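Local coordinates for protein peptidase family U32 (Geobacillus thermoleovorans, PDB 4HE5) that is of unknown function in detail but, as a C-terminal domain of the U32 peptidase family, probably serves as a small antiparallel beta accessory domain of the enzyme, at residues E44-V49 / V75-F80; A9-G14 / Q25-F30. All coordinates share one frame; numbering follows the deposited sequence. Where two conformers were deposited one is given.

Overall arrangement
Contacts 1 and 2 illustrate two ways in which a compact all-beta domain is held together: contact 2 joins neighbouring strands by backbone hydrogen bonds, and contact 1 ties a loop to an outermost strand by side chains. Contact 2 is the first hairpin, strands 8-16 and 21-26, neighbours within the six-stranded sheet, the second of them beside outermost strand 70-74; contact 1 joins outermost strand 46-49 to the loop that follows 70-74. Their centres lie about 14 Å apart, on opposite sides of the chain's centre. They meet at V12, whose CG1 is 3.5 Å from F80 O and whose CG2 is 4.0 Å from L79 CD1. The bound sulfate belongs to contact 2.

Contact 1: E44-V49 / V75-F80; sequences ENFTQV and VKRPLF
The ring of F46 carries the side chain of R77 over one face: R77 CG stands 3.9 Å from the ring centroid and only 4° off the normal, a CH-pi contact. From CG to NE the arginine runs extended and slides along the phenylalanine in the reverse direction, bringing F46 CB over one face of the guanidinium, 3.7 Å from R77 NE, with the two flat groups almost parallel. L79 adds a methyl, its CD2 3.7 Å from F46 CE2, while V75 CB lies near the ring plane at the edge. Were F46 cut back to an alanine, the aliphatic part of R77 would probably lose the face it lies on, and a gap is likely to open beside L79.

Polar bonds secure the next residues. The bend of Q48 at chi2 (80°) turns its amide toward the loop, where OE1 accepts K76 N at 2.9 Å in the carbonyl plane, on a lone pair; its NE2 meanwhile donates to V49 O. K76 runs past Q48 in the opposite direction, and its bend at chi3 helps take NZ to T47 O, 2.9 Å away. A water accepts from both K76 NZ and V49 N. Strand 46-49 pairs with strand 35-39, where F38 meets the F46 ring, and the loop leaving strand 70-74 lays L79 against F38 and V12 of strand 8-16.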
loop_
_atom_site.group_PDB
_atom_site.type_symbol
_atom_site.label_atom_id
_atom_site.label_comp_id
_atom_site.label_asym_id
_atom_site.label_seq_id
_atom_site.Cartn_x
_atom_site.Cartn_y
_atom_site.Cartn_z
ATOM N N GLU A 44 11.715 -9.386 -2.994
ATOM C CA GLU A 44 11.294 -10.009 -4.240
ATOM C C GLU A 44 9.971 -9.328 -4.592
ATOM O O GLU A 44 9.046 -9.210 -3.758
ATOM C CB GLU A 44 11.025 -11.507 -4.222
ATOM C CG GLU A 44 11.756 -12.332 -3.174
ATOM C CD GLU A 44 13.220 -12.490 -3.555
ATOM O OE1 GLU A 44 13.669 -13.653 -3.519
ATOM O OE2 GLU A 44 13.809 -11.434 -3.883
ATOM N N ASN A 45 9.855 -8.838 -5.795
ATOM C CA ASN A 45 8.565 -8.185 -6.073
ATOM C C ASN A 45 7.421 -9.190 -6.086
ATOM O O ASN A 45 7.474 -10.403 -6.354
ATOM C CB ASN A 45 8.821 -7.467 -7.398
ATOM C CG ASN A 45 9.298 -8.474 -8.442
ATOM O OD1 ASN A 45 10.356 -9.075 -8.284
ATOM N ND2 ASN A 45 8.483 -8.634 -9.476
ATOM N N PHE A 46 6.274 -8.685 -5.708
ATOM C CA PHE A 46 5.074 -9.525 -5.699
ATOM C C PHE A 46 3.853 -8.658 -6.042
ATOM O O PHE A 46 3.801 -7.448 -5.856
ATOM C CB PHE A 46 4.888 -10.234 -4.371
ATOM C CG PHE A 46 4.595 -9.353 -3.206
ATOM C CD1 PHE A 46 3.308 -9.115 -2.744
ATOM C CD2 PHE A 46 5.625 -8.723 -2.518
ATOM C CE1 PHE A 46 3.033 -8.339 -1.644
ATOM C CE2 PHE A 46 5.396 -7.938 -1.395
ATOM C CZ PHE A 46 4.084 -7.737 -0.962
ATOM N N THR A 47 2.834 -9.322 -6.574
ATOM C CA THR A 47 1.563 -8.709 -6.896
ATOM C C THR A 47 0.571 -8.929 -5.770
ATOM O O THR A 47 0.620 -9.942 -5.036
ATOM C CB THR A 47 0.940 -9.229 -8.216
ATOM O OG1 THR A 47 0.853 -10.620 -8.159
ATOM C CG2 THR A 47 1.917 -8.899 -9.321
ATOM N N GLN A 48 -0.338 -8.004 -5.639
ATOM C CA GLN A 48 -1.265 -7.871 -4.507
ATOM C C GLN A 48 -2.576 -7.340 -5.071
ATOM O O GLN A 48 -2.516 -6.327 -5.777
ATOM C CB GLN A 48 -0.727 -6.936 -3.412
ATOM C CG GLN A 48 -1.589 -6.624 -2.238
ATOM C CD GLN A 48 -1.604 -7.689 -1.209
ATOM O OE1 GLN A 48 -0.542 -8.117 -0.738
ATOM N NE2 GLN A 48 -2.837 -8.120 -0.863
ATOM N N VAL A 49 -3.715 -7.899 -4.753
ATOM C CA VAL A 49 -4.988 -7.177 -4.912
ATOM C C VAL A 49 -5.256 -6.450 -3.588
ATOM O O VAL A 49 -5.183 -7.031 -2.507
ATOM C CB VAL A 49 -6.155 -8.112 -5.299
ATOM C CG1 VAL A 49 -7.482 -7.369 -5.298
ATOM C CG2 VAL A 49 -5.886 -8.762 -6.664
ATOM N N VAL A 75 -0.819 -6.740 3.504
ATOM C CA VAL A 75 -0.013 -7.226 2.381
ATOM C C VAL A 75 0.404 -8.666 2.678
ATOM O O VAL A 75 0.497 -9.114 3.807
ATOM C CB VAL A 75 1.161 -6.317 2.086
ATOM C CG1 VAL A 75 0.618 -4.983 1.595
ATOM C CG2 VAL A 75 2.059 -6.141 3.293
ATOM N N LYS A 76 0.628 -9.386 1.589
ATOM C CA LYS A 76 0.925 -10.828 1.704
ATOM C C LYS A 76 2.366 -11.118 2.091
ATOM O O LYS A 76 2.669 -12.273 2.451
ATOM C CB LYS A 76 0.646 -11.497 0.343
ATOM C CG LYS A 76 -0.839 -11.641 0.031
ATOM C CD LYS A 76 -1.126 -12.256 -1.318
ATOM C CE LYS A 76 -0.513 -11.479 -2.452
ATOM N NZ LYS A 76 -1.014 -11.963 -3.774
ATOM N N ARG A 77 3.297 -10.174 1.994
ATOM C CA ARG A 77 4.689 -10.387 2.354
ATOM C C ARG A 77 5.259 -9.134 2.992
ATOM O O ARG A 77 4.755 -8.034 2.754
ATOM C CB ARG A 77 5.573 -10.738 1.137
ATOM C CG ARG A 77 4.916 -11.675 0.134
ATOM C CD ARG A 77 5.821 -12.226 -0.946
ATOM N NE ARG A 77 5.020 -12.990 -1.921
ATOM C CZ ARG A 77 5.572 -13.594 -2.951
ATOM N NH1 ARG A 77 6.887 -13.491 -3.065
ATOM N NH2 ARG A 77 4.849 -14.259 -3.822
ATOM N N PRO A 78 6.324 -9.212 3.781
ATOM C CA PRO A 78 6.918 -8.013 4.342
ATOM C C PRO A 78 7.398 -7.012 3.302
ATOM O O PRO A 78 7.843 -7.347 2.219
ATOM C CB PRO A 78 8.060 -8.522 5.211
ATOM C CG PRO A 78 7.655 -9.916 5.565
ATOM C CD PRO A 78 6.976 -10.421 4.288
ATOM N N LEU A 79 7.329 -5.747 3.719
ATOM C CA LEU A 79 7.787 -4.603 2.956
ATOM C C LEU A 79 8.719 -3.760 3.816
ATOM O O LEU A 79 8.759 -3.926 5.010
ATOM C CB LEU A 79 6.613 -3.754 2.491
ATOM C CG LEU A 79 5.676 -4.447 1.483
ATOM C CD1 LEU A 79 4.426 -3.640 1.235
ATOM C CD2 LEU A 79 6.372 -4.736 0.153
ATOM N N PHE A 80 9.457 -2.857 3.154
ATOM C CA PHE A 80 10.473 -2.053 3.792
ATOM C C PHE A 80 10.242 -0.598 3.383
ATOM O O PHE A 80 9.662 -0.310 2.314
ATOM C CB PHE A 80 11.893 -2.463 3.365
ATOM C CG PHE A 80 12.204 -3.845 3.907
ATOM C CD1 PHE A 80 11.702 -4.971 3.293
ATOM C CD2 PHE A 80 12.981 -4.026 5.054
ATOM C CE1 PHE A 80 11.994 -6.230 3.813
ATOM C CE2 PHE A 80 13.313 -5.283 5.549
ATOM C CZ PHE A 80 12.804 -6.405 4.911
HETATM O O HOH W 1 -3.582 -10.510 -3.543
#

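Contact 2: A9-G14 / Q25-F30. With SO4 (sulfate ion), chain B.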
loop_
_atom_site.group_PDB
_atom_site.type_symbol
_atom_site.label_atom_id
_atom_site.label_comp_id
_atom_site.label_asym_id
_atom_site.label_seq_id
_atom_site.Cartn_x
_atom_site.Cartn_y
_atom_site.Cartn_z
ATOM N N ALA A 9 1.561 4.243 -7.655
ATOM C CA ALA A 9 0.330 4.487 -6.884
ATOM C C ALA A 9 0.594 4.775 -5.416
ATOM O O ALA A 9 -0.238 5.422 -4.762
ATOM C CB ALA A 9 -0.685 3.354 -7.087
ATOM N N GLY A 10 1.719 4.344 -4.853
ATOM C CA GLY A 10 2.040 4.607 -3.477
ATOM C C GLY A 10 3.475 4.361 -3.143
ATOM O O GLY A 10 4.175 3.574 -3.773
ATOM N N LEU A 11 3.925 5.073 -2.110
ATOM C CA LEU A 11 5.253 4.885 -1.535
ATOM C C LEU A 11 5.092 4.208 -0.193
ATOM O O LEU A 11 4.352 4.710 0.687
ATOM C CB LEU A 11 5.949 6.260 -1.338
ATOM C CG LEU A 11 7.357 6.147 -0.735
ATOM C CD1 LEU A 11 8.308 5.534 -1.780
ATOM C CD2 LEU A 11 7.863 7.501 -0.229
ATOM N N VAL A 12 5.720 3.048 0.008
ATOM C CA VAL A 12 5.631 2.400 1.308
ATOM C C VAL A 12 6.420 3.202 2.325
ATOM O O VAL A 12 7.581 3.535 2.092
ATOM C CB VAL A 12 6.204 0.974 1.228
ATOM C CG1 VAL A 12 6.203 0.342 2.610
ATOM C CG2 VAL A 12 5.409 0.123 0.249
ATOM N N LEU A 13 5.802 3.482 3.457
ATOM C CA LEU A 13 6.488 4.103 4.587
ATOM C C LEU A 13 6.920 3.058 5.612
ATOM O O LEU A 13 8.038 3.121 6.116
ATOM C CB LEU A 13 5.620 5.195 5.236
ATOM C CG LEU A 13 5.282 6.374 4.339
ATOM C CD1 LEU A 13 4.478 7.351 5.164
ATOM C CD2 LEU A 13 6.544 7.005 3.749
ATOM N N GLY A 14 6.053 2.103 5.900
ATOM C CA GLY A 14 6.407 1.088 6.860
ATOM C C GLY A 14 5.548 -0.127 6.727
ATOM O O GLY A 14 4.580 -0.189 5.997
ATOM N N GLN A 25 1.861 5.858 1.526
ATOM C CA GLN A 25 1.402 7.196 1.192
ATOM C C GLN A 25 0.956 7.256 -0.272
ATOM O O GLN A 25 1.733 6.869 -1.144
ATOM C CB GLN A 25 2.518 8.218 1.403
ATOM C CG GLN A 25 1.998 9.617 1.157
ATOM C CD GLN A 25 2.992 10.661 1.595
ATOM O OE1 GLN A 25 4.097 10.618 1.021
ATOM N NE2 GLN A 25 2.592 11.551 2.490
ATOM N N GLN A 26 -0.272 7.652 -0.506
ATOM C CA GLN A 26 -0.861 7.724 -1.828
ATOM C C GLN A 26 -0.027 8.620 -2.722
ATOM O O GLN A 26 0.420 9.696 -2.357
ATOM C CB GLN A 26 -2.301 8.217 -1.723
ATOM C CG GLN A 26 -3.150 8.147 -2.964
ATOM C CD GLN A 26 -3.084 9.337 -3.883
ATOM O OE1 GLN A 26 -2.112 10.096 -3.877
ATOM N NE2 GLN A 26 -4.110 9.436 -4.720
ATOM N N ARG A 27 0.117 8.147 -3.969
ATOM C CA ARG A 27 0.736 8.885 -5.053
ATOM C C ARG A 27 -0.174 9.041 -6.263
ATOM O O ARG A 27 0.027 9.991 -7.033
ATOM C CB ARG A 27 2.076 8.269 -5.450
ATOM C CG ARG A 27 3.110 8.359 -4.344
ATOM C CD ARG A 27 3.618 9.773 -4.308
ATOM N NE ARG A 27 4.832 9.991 -3.551
ATOM C CZ ARG A 27 4.930 10.036 -2.255
ATOM N NH1 ARG A 27 3.833 9.814 -1.560
ATOM N NH2 ARG A 27 6.008 10.251 -1.499
ATOM N N ASN A 28 -1.088 8.132 -6.504
ATOM C CA ASN A 28 -2.100 8.210 -7.548
ATOM C C ASN A 28 -3.298 7.430 -7.030
ATOM O O ASN A 28 -3.168 6.650 -6.093
ATOM C CB ASN A 28 -1.638 7.675 -8.904
ATOM C CG ASN A 28 -0.831 8.663 -9.696
ATOM O OD1 ASN A 28 -1.360 9.704 -10.118
ATOM N ND2 ASN A 28 0.407 8.362 -10.009
ATOM N N HIS A 29 -4.456 7.643 -7.652
ATOM C CA HIS A 29 -5.662 7.013 -7.163
ATOM C C HIS A 29 -5.586 5.493 -7.193
ATOM O O HIS A 29 -5.158 4.896 -8.180
ATOM C CB HIS A 29 -6.801 7.474 -8.086
ATOM C CG HIS A 29 -8.157 7.062 -7.623
ATOM N ND1 HIS A 29 -8.612 5.742 -7.677
ATOM C CD2 HIS A 29 -9.202 7.757 -7.154
ATOM C CE1 HIS A 29 -9.871 5.647 -7.234
ATOM N NE2 HIS A 29 -10.244 6.864 -6.889
ATOM N N PHE A 30 -6.007 4.879 -6.080
ATOM C CA PHE A 30 -6.210 3.437 -6.093
ATOM C C PHE A 30 -7.399 3.113 -5.168
ATOM O O PHE A 30 -7.856 3.969 -4.396
ATOM C CB PHE A 30 -4.965 2.666 -5.699
ATOM C CG PHE A 30 -4.389 2.875 -4.328
ATOM C CD1 PHE A 30 -4.770 2.042 -3.283
ATOM C CD2 PHE A 30 -3.473 3.881 -4.096
ATOM C CE1 PHE A 30 -4.249 2.214 -2.002
ATOM C CE2 PHE A 30 -2.930 4.079 -2.822
ATOM C CZ PHE A 30 -3.324 3.219 -1.822
HETATM S S SO4 B . -13.774 6.614 -6.497
HETATM O O1 SO4 B . -13.855 6.678 -7.982
HETATM O O2 SO4 B . -12.827 7.676 -6.102
HETATM O O3 SO4 B . -15.108 6.842 -5.934
HETATM O O4 SO4 B . -13.239 5.301 -6.104
#
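A9 O accepts two backbone N-H groups, R27 N at 2.9 Å and, more weakly, N28 N at 3.3 Å, where the second arm of an antiparallel beta hairpin leaves its strand. R27 N approaches from well above the carbonyl plane. Farther along, L11 and Q25 form a hydrogen-bonded pair, joined by L11 N to Q25 O and Q25 N to L11 O, and G10 and Q26 form the neighbouring non-hydrogen-bonded pair. On its other side strand 8-16 has a classic beta bulge, A9 and G10 both facing M85.

R27 lies alongside L11, both pointing the same way, its chain bent at chi2 (-76°), which places the guanidinium with one face over L11 CB and NH2 3.6 Å from L11 CD2. NH1 donates to Q25 OE1 at 2.7 Å, and a weak second bond from NH2 helps fix the rotation of the guanidinium. Q25 NE2 donates to L68 O. The F30 ring comes up against A9, CD2 4.1 Å from its CB, and also packs on V71, F73 and M85. Farther out, a sulfate, probably from the crystallisation liquor, is hydrogen-bonded by H29 and R65: H29 NE2 gives O2 a nearly straight bond of 2.8 Å, with that oxygen in the imidazole plane.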